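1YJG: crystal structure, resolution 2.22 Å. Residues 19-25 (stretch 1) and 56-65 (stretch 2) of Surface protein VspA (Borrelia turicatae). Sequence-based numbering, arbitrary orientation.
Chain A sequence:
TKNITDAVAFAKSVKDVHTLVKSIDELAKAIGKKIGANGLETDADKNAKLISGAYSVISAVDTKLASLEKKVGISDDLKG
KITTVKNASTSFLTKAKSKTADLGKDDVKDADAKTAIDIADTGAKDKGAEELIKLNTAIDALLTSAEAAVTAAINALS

Stretch 1 (19-25) TLVKSID
Stretch 2 (56-65) SVISAVDTKL

Two helical segments of VspA, residues 19-25 and 56-65, pack nearly antiparallel: their N-to-C directions differ by 164° (signed crossing angle -164°) and their axes approach to 9.5 Å. Both helices extend beyond the segments at each end, with helical phi/psi throughout, phi -55 to -75° and psi -25 to -49°. The register is set by the CA atoms of Leu-20 and Val-57, 6.7 Å apart, and those of Val-21 and Ile-58, 7.1 Å apart. No hydrogen bond crosses the contact; it is an apolar packing that buries 318 Å² over both sides.

Ser-56 (chi1 t) lies out of reach of the first helix and accepts the backbone bond from Ala-60, N to O 3.1 Å. Val-57 (chi1 t, 168°) points toward the first helix and is central to the contact. Val-57 CG1 lies 3.5 Å from Leu-20 O, 4.0 Å from Leu-20 CB, 3.6 Å from Ile-24 CD1 and 3.8 Å from Ser-23 OG, so one methyl lies against Leu-20 and, about one turn on, the adjacent Ser-23 and Ile-24. Ser-23 (chi1 p, 85°) turns its hydroxyl back on its own helix, donating from OG to Leu-20 O at 2.6 Å; the polar atoms beside the valine methyl are thus paired with each other. Ile-58 starts sideways, but its m,m rotamer brings CD1 to 3.7 Å from CG1 of Ile-24, which is itself m,m and points toward the second helix. Ser-59 (chi1 m) lies out of reach of the first helix; its O accepts both the backbone N and the OG1 of Thr-63 (chi1 m), each at 3.1 Å.

Ala-60 points toward the first helix, yet its short side chain reaches only a loose contact, CB to Leu-20 CD1 at 4.5 Å. One turn after Val-57, Val-61 (chi1 t, 162°) also points inward, placing CG2 3.7 Å from Leu-20 CB and 4.2 Å from CG2 of Val-21, a t rotamer directed sideways. Leu-20 (m,t; chi1 -70°, chi2 -178°) has the largest area covered, 78 Å², and touches Val-57, Ala-60, Val-61 and Lys-64. Asp-62 (chi1 t) and Thr-63 stay clear of the first helix. Lys-64 (m,t,t,m) closes the contact at its margin: its aliphatic chain brings CE to 3.8 Å from Leu-20 CD1, while NZ is hydrogen-bonded elsewhere in the structure. Leu-65 (m,t) makes no contact with the first helix, and its N bonds to Val-61 O at 3.0 Å, continuing the regular helical pattern.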

# COMPACT_ATOMS: atom_id res chain seq x y z
N THR A 19 5.57 -3.47 -1.93
CA THR A 19 4.15 -3.29 -2.19
C THR A 19 3.73 -1.85 -1.89
O THR A 19 3.07 -1.22 -2.72
CB THR A 19 3.33 -4.27 -1.37
OG1 THR A 19 3.46 -5.59 -1.93
CG2 THR A 19 1.84 -3.94 -1.45
N LEU A 20 4.11 -1.33 -0.72
CA LEU A 20 3.77 0.04 -0.36
C LEU A 20 4.24 1.06 -1.43
O LEU A 20 3.52 2.01 -1.73
CB LEU A 20 4.37 0.42 0.98
CG LEU A 20 3.77 -0.25 2.22
CD1 LEU A 20 4.46 0.26 3.46
CD2 LEU A 20 2.27 0.00 2.32
N VAL A 21 5.43 0.85 -1.97
CA VAL A 21 6.00 1.73 -2.98
C VAL A 21 5.15 1.68 -4.27
O VAL A 21 4.81 2.72 -4.83
CB VAL A 21 7.49 1.39 -3.26
CG1 VAL A 21 8.02 2.11 -4.50
CG2 VAL A 21 8.34 1.73 -2.05
N LYS A 22 4.80 0.47 -4.68
CA LYS A 22 3.98 0.25 -5.86
C LYS A 22 2.56 0.77 -5.64
O LYS A 22 1.88 1.16 -6.62
CB LYS A 22 3.92 -1.23 -6.23
CG LYS A 22 5.27 -1.90 -6.54
CD LYS A 22 6.06 -1.17 -7.62
CE LYS A 22 7.42 -1.83 -7.79
NZ LYS A 22 8.27 -1.14 -8.77
N SER A 23 2.12 0.79 -4.38
CA SER A 23 0.78 1.26 -4.02
C SER A 23 0.61 2.71 -4.39
O SER A 23 -0.51 3.15 -4.61
CB SER A 23 0.47 1.03 -2.52
OG SER A 23 0.93 2.06 -1.66
N ILE A 24 1.71 3.45 -4.47
CA ILE A 24 1.67 4.86 -4.85
C ILE A 24 1.16 4.97 -6.31
O ILE A 24 0.57 5.98 -6.67
CB ILE A 24 3.05 5.55 -4.68
CG1 ILE A 24 3.64 5.29 -3.28
CG2 ILE A 24 2.92 7.05 -4.94
CD1 ILE A 24 2.75 5.67 -2.10
N ASP A 25 1.39 3.95 -7.15
CA ASP A 25 0.90 3.96 -8.53
C ASP A 25 -0.64 3.86 -8.51
O ASP A 25 -1.31 4.36 -9.40
CB ASP A 25 1.42 2.78 -9.36
CG ASP A 25 2.93 2.76 -9.48
OD1 ASP A 25 3.58 3.82 -9.32
OD2 ASP A 25 3.55 1.69 -9.70
N SER A 56 2.34 9.88 3.58
CA SER A 56 2.23 9.03 4.78
C SER A 56 2.67 7.58 4.51
O SER A 56 3.27 6.94 5.37
CB SER A 56 0.80 9.07 5.34
OG SER A 56 0.71 8.38 6.57
N VAL A 57 2.35 7.08 3.32
CA VAL A 57 2.73 5.73 2.93
C VAL A 57 4.26 5.69 2.79
O VAL A 57 4.88 4.75 3.24
CB VAL A 57 2.05 5.30 1.60
CG1 VAL A 57 2.68 4.03 1.05
CG2 VAL A 57 0.55 5.09 1.82
N ILE A 58 4.86 6.70 2.17
CA ILE A 58 6.32 6.72 2.00
C ILE A 58 7.02 6.93 3.34
O ILE A 58 8.15 6.51 3.50
CB ILE A 58 6.78 7.74 0.92
CG1 ILE A 58 6.17 7.38 -0.43
CG2 ILE A 58 8.30 7.75 0.78
CD1 ILE A 58 6.40 5.95 -0.87
N SER A 59 6.33 7.55 4.31
CA SER A 59 6.90 7.77 5.64
C SER A 59 6.95 6.42 6.34
O SER A 59 7.89 6.14 7.06
CB SER A 59 6.07 8.75 6.48
OG SER A 59 6.23 10.07 6.00
N ALA A 60 5.92 5.60 6.12
CA ALA A 60 5.85 4.26 6.71
C ALA A 60 6.96 3.43 6.11
O ALA A 60 7.60 2.65 6.81
CB ALA A 60 4.49 3.61 6.45
N VAL A 61 7.19 3.60 4.81
CA VAL A 61 8.24 2.89 4.10
C VAL A 61 9.61 3.23 4.69
O VAL A 61 10.42 2.34 4.96
CB VAL A 61 8.26 3.28 2.61
CG1 VAL A 61 9.59 2.90 1.96
CG2 VAL A 61 7.13 2.64 1.88
N ASP A 62 9.84 4.52 4.91
CA ASP A 62 11.10 5.01 5.48
C ASP A 62 11.36 4.42 6.88
O ASP A 62 12.48 4.02 7.20
CB ASP A 62 11.08 6.54 5.57
CG ASP A 62 12.47 7.13 5.73
OD1 ASP A 62 13.20 7.25 4.72
OD2 ASP A 62 12.91 7.52 6.83
N THR A 63 10.31 4.36 7.69
CA THR A 63 10.39 3.83 9.05
C THR A 63 10.73 2.34 9.00
O THR A 63 11.53 1.87 9.80
CB THR A 63 9.05 4.03 9.78
OG1 THR A 63 8.80 5.43 9.94
CG2 THR A 63 9.11 3.49 11.22
N LYS A 64 10.14 1.60 8.06
CA LYS A 64 10.38 0.17 7.91
C LYS A 64 11.81 -0.12 7.45
O LYS A 64 12.39 -1.12 7.83
CB LYS A 64 9.37 -0.46 6.94
CG LYS A 64 7.94 -0.51 7.50
CD LYS A 64 6.89 -0.68 6.42
CE LYS A 64 5.47 -0.58 6.98
NZ LYS A 64 5.07 -1.80 7.70
N LEU A 65 12.35 0.76 6.63
CA LEU A 65 13.71 0.62 6.12
C LEU A 65 14.67 0.98 7.23
O LEU A 65 15.73 0.38 7.33
CB LEU A 65 13.92 1.53 4.89
CG LEU A 65 13.14 1.11 3.66
CD1 LEU A 65 13.12 2.20 2.58
CD2 LEU A 65 13.69 -0.18 3.10